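Putative modification methylase (Thermus thermophilus, PDB 2ZIG) probably transfers the methyl group of S-adenosyl-L-methionine to the N4 atom of cytosine in DNA, as a member of the N4/N6-methyltransferase family. Local coordinates at residues Ala244-Thr248 against Leu272-Arg276; Val21-Val26 against Phe284-Asp290; His42-Pro48 against Gly91-Val97; Val235-Asp241 against Gly257-Val263. Numbering follows the deposited sequence.

Contact 1 of 4, residues Ala244-Thr248 against Leu272-Arg276; sequences AGTGT and LAKER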
# COMPACT_ATOMS: atom_id res chain seq x y z
N ALA B 244 14.59 -1.55 -17.55
CA ALA B 244 15.94 -1.24 -17.07
C ALA B 244 16.45 0.20 -17.00
O ALA B 244 17.29 0.50 -16.15
CB ALA B 244 16.94 -2.09 -17.84
N GLY B 245 15.97 1.08 -17.86
CA GLY B 245 16.45 2.45 -17.82
C GLY B 245 17.97 2.43 -17.89
O GLY B 245 18.54 1.76 -18.76
N THR B 246 18.65 3.14 -16.99
CA THR B 246 20.10 3.16 -17.01
C THR B 246 20.74 1.91 -16.40
O THR B 246 21.95 1.87 -16.18
CB THR B 246 20.68 4.40 -16.33
OG1 THR B 246 20.07 4.56 -15.04
CG2 THR B 246 20.43 5.63 -17.18
N GLY B 247 19.91 0.90 -16.12
CA GLY B 247 20.41 -0.36 -15.61
C GLY B 247 20.74 -0.56 -14.14
O GLY B 247 21.53 -1.44 -13.80
N THR B 248 20.13 0.23 -13.26
CA THR B 248 20.37 0.11 -11.83
C THR B 248 20.29 -1.34 -11.37
O THR B 248 21.19 -1.85 -10.70
CB THR B 248 19.35 0.93 -11.02
OG1 THR B 248 19.31 2.27 -11.53
CG2 THR B 248 19.74 0.97 -9.55
N LEU B 272 23.39 4.32 -22.18
CA LEU B 272 23.83 4.93 -20.94
C LEU B 272 24.03 3.79 -19.95
O LEU B 272 24.98 3.78 -19.17
CB LEU B 272 22.77 5.91 -20.42
CG LEU B 272 22.57 7.18 -21.25
CD1 LEU B 272 21.47 8.02 -20.63
CD2 LEU B 272 23.88 7.98 -21.31
N ALA B 273 23.13 2.82 -20.01
CA ALA B 273 23.19 1.65 -19.15
C ALA B 273 24.51 0.91 -19.32
O ALA B 273 25.18 0.58 -18.33
CB ALA B 273 22.03 0.72 -19.46
N LYS B 274 24.88 0.64 -20.57
CA LYS B 274 26.13 -0.06 -20.86
C LYS B 274 27.34 0.67 -20.31
O LYS B 274 28.24 0.05 -19.77
CB LYS B 274 26.31 -0.24 -22.38
CG LYS B 274 27.74 -0.56 -22.77
CD LYS B 274 27.90 -0.85 -24.26
CE LYS B 274 27.27 -2.18 -24.64
NZ LYS B 274 27.74 -2.67 -25.97
N GLU B 275 27.36 1.99 -20.48
CA GLU B 275 28.46 2.82 -19.99
C GLU B 275 28.49 2.87 -18.46
O GLU B 275 29.55 2.80 -17.84
CB GLU B 275 28.35 4.24 -20.57
CG GLU B 275 28.54 4.33 -22.10
CD GLU B 275 28.17 5.69 -22.69
OE1 GLU B 275 28.23 5.83 -23.93
OE2 GLU B 275 27.81 6.61 -21.94
N ARG B 276 27.31 2.98 -17.86
CA ARG B 276 27.20 3.03 -16.41
C ARG B 276 27.63 1.69 -15.84
O ARG B 276 28.42 1.62 -14.89
CB ARG B 276 25.75 3.34 -16.01
CG ARG B 276 25.57 3.58 -14.52
CD ARG B 276 24.10 3.67 -14.12
NE ARG B 276 23.96 3.63 -12.66
CZ ARG B 276 22.80 3.60 -12.01
NH1 ARG B 276 22.80 3.57 -10.68
NH2 ARG B 276 21.66 3.61 -12.67
O HOH W 1 20.48 4.39 -9.36
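Arg276 stretches from its helix with chi1 to chi3 near t, and this extended shape carries its guanidinium to Thr246 of the glycine-rich loop and Thr248 at the start of the next helix. Its NH2 donates to Thr248 OG1 at 2.9 Å and, through a weak bond, to Thr246 OG1 at 3.0 Å. Each threonine is turned to suit: Thr246 takes the p rotamer, which presents OG1 to the arginine and lays CG2 4.0 Å from Leu272 CB, while Thr248, in m, offers OG1 although its CB points away. Water 1 accepts from Arg276 NH1 at 2.8 Å.

Small residues allow close backbone approach. Ala273 CA lies 3.2 Å from Thr246 O in a CA-H...O contact, and Ala273 CB packs 3.7 Å from Gly245 O. A CB on Gly247 would press on Ala273 CB and on the preceding carbonyl.

The sequence is the F-x-G-x-G type motif of DNA amino-methyltransferases, and Thr246 and Thr248 bind S-adenosyl-L-methionine, although none is bound to this chain. The loop follows strand 238-241; in it the backbone of Ala244 bonds to Val263 of strand 259-264. Gly247 N-caps helix 248-255, and helix 267-280 packs beside the loop.

Contact 2 of 4, residues Val21-Val26 against Phe284-Asp290; sequences VHRLHV and FSLEVLD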
# COMPACT_ATOMS: atom_id res chain seq x y z
N VAL B 21 27.53 -13.84 -18.48
CA VAL B 21 27.10 -12.81 -19.45
C VAL B 21 25.88 -12.05 -18.93
O VAL B 21 24.91 -12.64 -18.45
CB VAL B 21 26.74 -13.43 -20.83
CG1 VAL B 21 26.13 -12.39 -21.74
CG2 VAL B 21 28.00 -14.00 -21.48
N HIS B 22 25.97 -10.73 -19.01
CA HIS B 22 24.90 -9.85 -18.58
C HIS B 22 24.39 -9.20 -19.84
O HIS B 22 25.18 -8.61 -20.59
CB HIS B 22 25.45 -8.82 -17.61
CG HIS B 22 26.08 -9.43 -16.39
ND1 HIS B 22 27.43 -9.35 -16.13
CD2 HIS B 22 25.55 -10.18 -15.40
CE1 HIS B 22 27.70 -10.01 -15.02
NE2 HIS B 22 26.58 -10.53 -14.56
N ARG B 23 23.09 -9.31 -20.10
CA ARG B 23 22.52 -8.77 -21.32
C ARG B 23 21.39 -7.76 -21.12
O ARG B 23 20.62 -7.85 -20.16
CB ARG B 23 22.00 -9.92 -22.19
CG ARG B 23 22.89 -11.15 -22.14
CD ARG B 23 22.22 -12.34 -22.81
NE ARG B 23 22.28 -12.27 -24.27
CZ ARG B 23 23.38 -12.47 -24.99
NH1 ARG B 23 23.33 -12.39 -26.32
NH2 ARG B 23 24.53 -12.75 -24.39
N LEU B 24 21.31 -6.81 -22.03
CA LEU B 24 20.27 -5.80 -21.99
C LEU B 24 19.68 -5.77 -23.41
O LEU B 24 20.39 -5.46 -24.37
CB LEU B 24 20.85 -4.43 -21.65
CG LEU B 24 19.92 -3.33 -21.13
CD1 LEU B 24 20.54 -1.98 -21.43
CD2 LEU B 24 18.56 -3.41 -21.76
N HIS B 25 18.41 -6.12 -23.53
CA HIS B 25 17.76 -6.12 -24.84
C HIS B 25 17.08 -4.79 -25.06
O HIS B 25 16.49 -4.21 -24.14
CB HIS B 25 16.70 -7.22 -24.92
CG HIS B 25 17.27 -8.60 -24.86
ND1 HIS B 25 17.44 -9.39 -25.98
CD2 HIS B 25 17.69 -9.34 -23.81
CE1 HIS B 25 17.94 -10.56 -25.62
NE2 HIS B 25 18.10 -10.56 -24.31
N VAL B 26 17.16 -4.29 -26.29
CA VAL B 26 16.53 -3.02 -26.61
C VAL B 26 15.28 -3.31 -27.41
O VAL B 26 15.35 -3.88 -28.49
CB VAL B 26 17.46 -2.13 -27.45
CG1 VAL B 26 16.74 -0.84 -27.82
CG2 VAL B 26 18.72 -1.82 -26.67
N PHE B 284 33.40 -6.74 -15.63
CA PHE B 284 32.34 -7.20 -16.52
C PHE B 284 31.79 -6.12 -17.44
O PHE B 284 31.97 -4.93 -17.19
CB PHE B 284 31.19 -7.80 -15.71
CG PHE B 284 31.58 -8.98 -14.87
CD1 PHE B 284 32.38 -8.82 -13.74
CD2 PHE B 284 31.15 -10.26 -15.21
CE1 PHE B 284 32.74 -9.91 -12.96
CE2 PHE B 284 31.51 -11.36 -14.43
CZ PHE B 284 32.30 -11.18 -13.30
N SER B 285 31.11 -6.56 -18.49
CA SER B 285 30.52 -5.65 -19.47
C SER B 285 29.08 -6.02 -19.74
O SER B 285 28.70 -7.19 -19.67
CB SER B 285 31.30 -5.68 -20.78
OG SER B 285 32.55 -5.04 -20.63
N LEU B 286 28.27 -5.02 -20.06
CA LEU B 286 26.87 -5.29 -20.36
C LEU B 286 26.70 -5.38 -21.86
O LEU B 286 26.98 -4.43 -22.58
CB LEU B 286 25.98 -4.18 -19.81
CG LEU B 286 24.50 -4.37 -20.15
CD1 LEU B 286 23.94 -5.55 -19.38
CD2 LEU B 286 23.73 -3.10 -19.82
N GLU B 287 26.23 -6.53 -22.34
CA GLU B 287 26.01 -6.70 -23.76
C GLU B 287 24.63 -6.17 -24.13
O GLU B 287 23.61 -6.64 -23.61
CB GLU B 287 26.11 -8.18 -24.14
CG GLU B 287 26.14 -8.38 -25.64
CD GLU B 287 25.98 -9.83 -26.05
OE1 GLU B 287 26.21 -10.13 -27.24
OE2 GLU B 287 25.62 -10.66 -25.19
N VAL B 288 24.59 -5.18 -25.02
CA VAL B 288 23.34 -4.59 -25.46
C VAL B 288 22.92 -5.17 -26.81
O VAL B 288 23.65 -5.05 -27.79
CB VAL B 288 23.46 -3.07 -25.61
CG1 VAL B 288 22.15 -2.48 -26.11
CG2 VAL B 288 23.87 -2.46 -24.27
N LEU B 289 21.75 -5.79 -26.84
CA LEU B 289 21.25 -6.40 -28.07
C LEU B 289 20.08 -5.60 -28.65
O LEU B 289 18.97 -5.67 -28.13
CB LEU B 289 20.78 -7.82 -27.80
CG LEU B 289 21.77 -8.75 -27.11
CD1 LEU B 289 21.13 -10.12 -26.95
CD2 LEU B 289 23.05 -8.86 -27.93
N ASP B 290 20.35 -4.86 -29.73
CA ASP B 290 19.31 -4.07 -30.38
C ASP B 290 18.36 -4.99 -31.13
O ASP B 290 18.21 -4.88 -32.35
CB ASP B 290 19.93 -3.06 -31.37
CG ASP B 290 20.62 -1.89 -30.67
OD1 ASP B 290 19.95 -1.12 -29.95
OD2 ASP B 290 21.85 -1.75 -30.85
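His22, Leu289 and Leu24 have the most area buried where the first strand of the model, 22-26, pairs in parallel with the last, 286-289. Four backbone bonds hold the pair: Glu287 N to His22 O (2.9 Å), Leu24 N to Glu287 O (2.8 Å), Leu289 N to Leu24 O (2.8 Å) and Val26 N to Leu289 O (2.9 Å).

His22, both flat and polar, serves two neighbours. Its CE1 comes within 3.5 Å of Phe284 CD2, the rings inclined at 57°, while NE2 makes a weak hydrogen bond to Arg258 O. Leu24 lies on the same face as His22; its CB meets Leu286 CD2 at 3.7 Å. Ala270 of helix 267-280 and Leu250 of helix 248-255 pack on it, which suits an apolar side chain, and the cofactor-binding Glu264 is a further neighbour.

Leu289 is on the other, partly exposed face, where its CD1 packs against His25 CE1 at 3.5 Å and the end of Arg23, NH1 at 3.2 Å. There Arg23 NH2 also forms a salt bridge with Glu287 OE2, modelled at 2.5 Å, though that oxygen is less surely placed.

Helix 267-280 links strands 259-264 and 286-289 in a crossover that spans strand 22-26. The parallel Rossmann-like sheet is typical of S-adenosyl-L-methionine-dependent methyltransferases, and the N-terminal strand's place is consistent with the permuted motif order of DNA amino-methyltransferases.

Contact 3 of 4, residues His42-Pro48 against Gly91-Val97; sequences HLVVTSP and GRLVIVV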
# COMPACT_ATOMS: atom_id res chain seq x y z
N HIS B 42 14.69 -16.10 -12.09
CA HIS B 42 14.53 -16.31 -10.65
C HIS B 42 13.95 -15.13 -9.87
O HIS B 42 13.21 -15.33 -8.92
CB HIS B 42 15.88 -16.69 -10.05
CG HIS B 42 16.54 -17.83 -10.76
ND1 HIS B 42 16.05 -19.11 -10.72
CD2 HIS B 42 17.62 -17.86 -11.58
CE1 HIS B 42 16.79 -19.89 -11.49
NE2 HIS B 42 17.75 -19.16 -12.02
N LEU B 43 14.30 -13.92 -10.28
CA LEU B 43 13.84 -12.72 -9.60
C LEU B 43 13.73 -11.56 -10.56
O LEU B 43 14.54 -11.43 -11.47
CB LEU B 43 14.81 -12.33 -8.49
CG LEU B 43 14.66 -10.95 -7.85
CD1 LEU B 43 13.34 -10.88 -7.10
CD2 LEU B 43 15.82 -10.68 -6.89
N VAL B 44 12.74 -10.71 -10.34
CA VAL B 44 12.55 -9.51 -11.15
C VAL B 44 12.46 -8.29 -10.21
O VAL B 44 11.68 -8.28 -9.26
CB VAL B 44 11.24 -9.58 -11.97
CG1 VAL B 44 11.05 -8.29 -12.76
CG2 VAL B 44 11.25 -10.78 -12.90
N VAL B 45 13.27 -7.28 -10.47
CA VAL B 45 13.21 -6.06 -9.66
C VAL B 45 13.04 -4.95 -10.68
O VAL B 45 13.84 -4.83 -11.62
CB VAL B 45 14.50 -5.82 -8.87
CG1 VAL B 45 14.41 -4.49 -8.12
CG2 VAL B 45 14.72 -6.97 -7.90
N THR B 46 12.00 -4.14 -10.51
CA THR B 46 11.79 -3.08 -11.47
C THR B 46 10.85 -1.99 -10.99
O THR B 46 10.17 -2.13 -9.98
CB THR B 46 11.24 -3.65 -12.80
OG1 THR B 46 11.17 -2.61 -13.79
CG2 THR B 46 9.85 -4.23 -12.59
N SER B 47 10.82 -0.91 -11.75
CA SER B 47 9.96 0.22 -11.46
C SER B 47 9.18 0.50 -12.75
O SER B 47 9.78 0.62 -13.83
CB SER B 47 10.80 1.43 -11.08
OG SER B 47 9.98 2.51 -10.66
N PRO B 48 7.85 0.60 -12.66
CA PRO B 48 7.06 0.87 -13.86
C PRO B 48 7.47 2.21 -14.47
O PRO B 48 7.69 3.18 -13.76
CB PRO B 48 5.62 0.87 -13.34
CG PRO B 48 5.77 1.29 -11.90
CD PRO B 48 7.00 0.54 -11.46
N GLY B 91 9.80 -18.08 -7.43
CA GLY B 91 10.49 -16.83 -7.71
C GLY B 91 9.51 -15.69 -7.52
O GLY B 91 8.31 -15.91 -7.38
N ARG B 92 10.00 -14.45 -7.53
CA ARG B 92 9.08 -13.34 -7.33
C ARG B 92 9.34 -12.12 -8.18
O ARG B 92 10.44 -11.91 -8.70
CB ARG B 92 9.07 -12.93 -5.85
CG ARG B 92 10.39 -12.37 -5.32
CD ARG B 92 10.26 -11.95 -3.85
NE ARG B 92 10.05 -13.10 -2.98
CZ ARG B 92 9.69 -13.02 -1.70
NH1 ARG B 92 9.49 -11.84 -1.13
NH2 ARG B 92 9.52 -14.13 -0.99
N LEU B 93 8.29 -11.33 -8.33
CA LEU B 93 8.34 -10.08 -9.07
C LEU B 93 8.28 -8.97 -8.01
O LEU B 93 7.30 -8.86 -7.27
CB LEU B 93 7.16 -9.99 -10.03
CG LEU B 93 6.69 -8.62 -10.51
CD1 LEU B 93 7.69 -8.01 -11.49
CD2 LEU B 93 5.34 -8.78 -11.17
N VAL B 94 9.34 -8.18 -7.91
CA VAL B 94 9.41 -7.09 -6.94
C VAL B 94 9.23 -5.80 -7.72
O VAL B 94 9.96 -5.54 -8.68
CB VAL B 94 10.79 -7.06 -6.23
CG1 VAL B 94 10.79 -5.99 -5.14
CG2 VAL B 94 11.08 -8.41 -5.61
N ILE B 95 8.25 -4.99 -7.33
CA ILE B 95 7.97 -3.74 -8.03
C ILE B 95 8.07 -2.52 -7.12
O ILE B 95 7.31 -2.38 -6.16
CB ILE B 95 6.57 -3.79 -8.67
CG1 ILE B 95 6.43 -5.07 -9.52
CG2 ILE B 95 6.35 -2.58 -9.54
CD1 ILE B 95 5.03 -5.32 -10.05
N VAL B 96 9.01 -1.63 -7.42
CA VAL B 96 9.20 -0.41 -6.64
C VAL B 96 8.32 0.64 -7.29
O VAL B 96 8.59 1.11 -8.39
CB VAL B 96 10.67 0.03 -6.67
CG1 VAL B 96 10.86 1.29 -5.84
CG2 VAL B 96 11.56 -1.11 -6.15
N VAL B 97 7.24 1.00 -6.58
CA VAL B 97 6.26 1.96 -7.09
C VAL B 97 5.92 3.07 -6.12
O VAL B 97 5.64 2.81 -4.95
CB VAL B 97 4.89 1.29 -7.37
CG1 VAL B 97 4.20 2.01 -8.50
CG2 VAL B 97 5.05 -0.18 -7.64
O HOH W 2 12.94 -14.73 -6.14
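This is a buried pairing of two parallel strands at the heart of the Rossmann-like methyltransferase sheet, where strand 41-46 lies beside strand 91-97. Helix 66-86 links the two in a beta-alpha-beta crossover. Their axes diverge by only 5° and approach to 4.7 Å in a regular ladder: Val44 N to Arg92 O (3.1 Å), Val94 N to Val44 O (2.7 Å), Thr46 N to Val94 O (3.1 Å) and Val96 N to Thr46 O (2.9 Å).

Beta-branched residues such as Val44, Val45, Val94 and Ile95 favour an extended backbone, and leucines add apolar bulk. On one face Leu43 CD1 meets Val94 CG2 at 3.7 Å, under helix 222-232, whose Leu228 also touches Val45. On the other, Val44 CG1 meets Leu93 CD1 at 3.6 Å against helix 66-86. Thr46, polar but of similar shape, satisfies its OG1 with Asp241 in the next strand.

Past the ladder, Ser47 and Pro48 begin the S-P-P-Y sequence of motif IV, which in related N4-methyltransferases belongs to the active site. Pro48 rests on strand 91-97, its CD 3.7 Å from Ile95 CG2 and its CG 3.8 Å from Val97 CG1.

At the opposite end Gly91 avoids the collision a CB would make with His42 O. That carbonyl oxygen accepts a hydrogen bond from water 2 at 2.9 Å, and the water accepts a weak one from Arg92 N at 3.3 Å.

Contact 4 of 4, residues Val235-Asp241 against Gly257-Val263; sequences VGDVVLD and GRRALGV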
# COMPACT_ATOMS: atom_id res chain seq x y z
N VAL B 235 23.37 -16.45 -5.55
CA VAL B 235 24.48 -16.21 -6.46
C VAL B 235 24.24 -17.13 -7.66
O VAL B 235 23.83 -18.27 -7.49
CB VAL B 235 25.84 -16.57 -5.80
CG1 VAL B 235 26.96 -16.41 -6.79
CG2 VAL B 235 26.08 -15.67 -4.59
N GLY B 236 24.46 -16.62 -8.87
CA GLY B 236 24.24 -17.45 -10.04
C GLY B 236 22.85 -17.34 -10.65
O GLY B 236 22.67 -17.63 -11.83
N ASP B 237 21.85 -16.92 -9.86
CA ASP B 237 20.49 -16.77 -10.37
C ASP B 237 20.40 -15.68 -11.44
O ASP B 237 21.30 -14.86 -11.59
CB ASP B 237 19.51 -16.38 -9.25
CG ASP B 237 19.22 -17.51 -8.29
OD1 ASP B 237 19.59 -18.67 -8.58
OD2 ASP B 237 18.60 -17.22 -7.24
N VAL B 238 19.28 -15.68 -12.17
CA VAL B 238 19.02 -14.71 -13.22
C VAL B 238 18.09 -13.63 -12.66
O VAL B 238 16.99 -13.94 -12.19
CB VAL B 238 18.34 -15.36 -14.45
CG1 VAL B 238 18.07 -14.30 -15.51
CG2 VAL B 238 19.22 -16.48 -15.01
N VAL B 239 18.54 -12.38 -12.70
CA VAL B 239 17.76 -11.26 -12.21
C VAL B 239 17.32 -10.43 -13.41
O VAL B 239 18.15 -10.01 -14.22
CB VAL B 239 18.59 -10.36 -11.25
CG1 VAL B 239 17.77 -9.14 -10.83
CG2 VAL B 239 19.01 -11.17 -10.03
N LEU B 240 16.02 -10.21 -13.53
CA LEU B 240 15.48 -9.47 -14.65
C LEU B 240 14.79 -8.16 -14.31
O LEU B 240 14.08 -8.07 -13.31
CB LEU B 240 14.48 -10.34 -15.41
CG LEU B 240 13.58 -9.59 -16.41
CD1 LEU B 240 14.43 -9.02 -17.54
CD2 LEU B 240 12.53 -10.51 -16.95
N ASP B 241 15.02 -7.15 -15.14
CA ASP B 241 14.36 -5.85 -14.99
C ASP B 241 13.81 -5.53 -16.39
O ASP B 241 14.58 -5.23 -17.30
CB ASP B 241 15.35 -4.76 -14.56
CG ASP B 241 14.67 -3.44 -14.25
OD1 ASP B 241 13.58 -3.19 -14.80
OD2 ASP B 241 15.21 -2.64 -13.45
N GLY B 257 27.23 -11.12 -8.01
CA GLY B 257 27.31 -12.47 -8.54
C GLY B 257 26.03 -13.08 -9.10
O GLY B 257 25.91 -14.30 -9.14
N ARG B 258 25.08 -12.25 -9.52
CA ARG B 258 23.86 -12.76 -10.14
C ARG B 258 23.95 -12.40 -11.62
O ARG B 258 24.64 -11.45 -11.98
CB ARG B 258 22.60 -12.10 -9.55
CG ARG B 258 22.07 -12.75 -8.30
CD ARG B 258 22.99 -12.54 -7.12
NE ARG B 258 22.35 -12.93 -5.87
CZ ARG B 258 22.96 -12.97 -4.70
NH1 ARG B 258 24.24 -12.64 -4.61
NH2 ARG B 258 22.29 -13.33 -3.61
N ARG B 259 23.27 -13.17 -12.47
CA ARG B 259 23.27 -12.90 -13.91
C ARG B 259 22.22 -11.83 -14.24
O ARG B 259 21.03 -11.99 -13.92
CB ARG B 259 22.97 -14.19 -14.67
CG ARG B 259 23.93 -15.33 -14.35
CD ARG B 259 23.37 -16.69 -14.75
NE ARG B 259 23.39 -16.92 -16.19
CZ ARG B 259 22.74 -17.90 -16.81
NH1 ARG B 259 22.01 -18.76 -16.11
NH2 ARG B 259 22.84 -18.03 -18.12
N ALA B 260 22.64 -10.75 -14.87
CA ALA B 260 21.72 -9.68 -15.20
C ALA B 260 21.04 -9.87 -16.54
O ALA B 260 21.68 -10.24 -17.53
CB ALA B 260 22.45 -8.33 -15.19
N LEU B 261 19.74 -9.62 -16.56
CA LEU B 261 18.93 -9.72 -17.76
C LEU B 261 18.00 -8.51 -17.73
O LEU B 261 17.37 -8.24 -16.71
CB LEU B 261 18.10 -11.00 -17.76
CG LEU B 261 17.26 -11.26 -19.02
CD1 LEU B 261 18.20 -11.36 -20.21
CD2 LEU B 261 16.43 -12.55 -18.88
N GLY B 262 17.93 -7.78 -18.83
CA GLY B 262 17.06 -6.62 -18.87
C GLY B 262 16.48 -6.28 -20.22
O GLY B 262 16.91 -6.78 -21.26
N VAL B 263 15.47 -5.41 -20.19
CA VAL B 263 14.81 -4.92 -21.39
C VAL B 263 14.63 -3.41 -21.21
O VAL B 263 14.17 -2.96 -20.16
CB VAL B 263 13.42 -5.54 -21.58
CG1 VAL B 263 12.81 -5.04 -22.89
CG2 VAL B 263 13.54 -7.06 -21.60
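Strand 238-241, helix 248-255 and strand 259-264 form a beta-alpha-beta unit of the Rossmann-like sheet, its two strands joined here. The parallel ladder runs Arg259 N to Asp237 O (2.7 Å), Val239 N to Arg259 O (2.8 Å), Leu261 N to Val239 O (2.9 Å), Asp241 N to Leu261 O (3.0 Å) and Val263 N to Asp241 O (3.0 Å). CA-H...O contacts add Leu240 CA to Leu261 O (3.1 Å) and Gly262 CA to Asp241 O (3.2 Å).

Before it, Gly236 N bonds to Gly257 O at 2.7 Å. Both glycines have positive phi; Gly257 is the C-prime residue of the Schellman motif ending the helix, and a CB there would crowd Val235 CG1. Arg259 lies along this end, its CD 3.1 Å from Gly236 O and NH1 3.8 Å from Val238 CG2. Val239 CG2 packs 3.7 Å from Arg258 CB under the helix, while on the other face Leu240 CD1 meets Leu261 CG at 3.9 Å.

Three charged groups bond elsewhere: Arg258 to Trp256 O and Ser233 O, Asp237 to Phe234 N and Arg180, Asp241 to Thr46, Thr249 and Phe243 N. The last satisfy a buried charge and link the strand end to the neighbouring strand, helix and loop.

From the N terminus, strand 22-26 opens contact 2, whose partner arrives only near the end of the chain, so contact 2 encloses the other three. Contact 3 closes first, when 91-97 returns beside 42-48, and it is complete before contacts 4 and 1 begin. Segments 235-241 and 244-248 then open contacts 4 and 1; 257-263 closes contact 4 and 272-276 closes contact 1, so these two cross. Contacts 3, 4 and 2 join neighbouring strands across one continuous sheet, contact 4 touching both of the others. Contact 1 adds helix 267-280 and the cofactor loop, meeting contact 2 where Ala273 packs on Leu24.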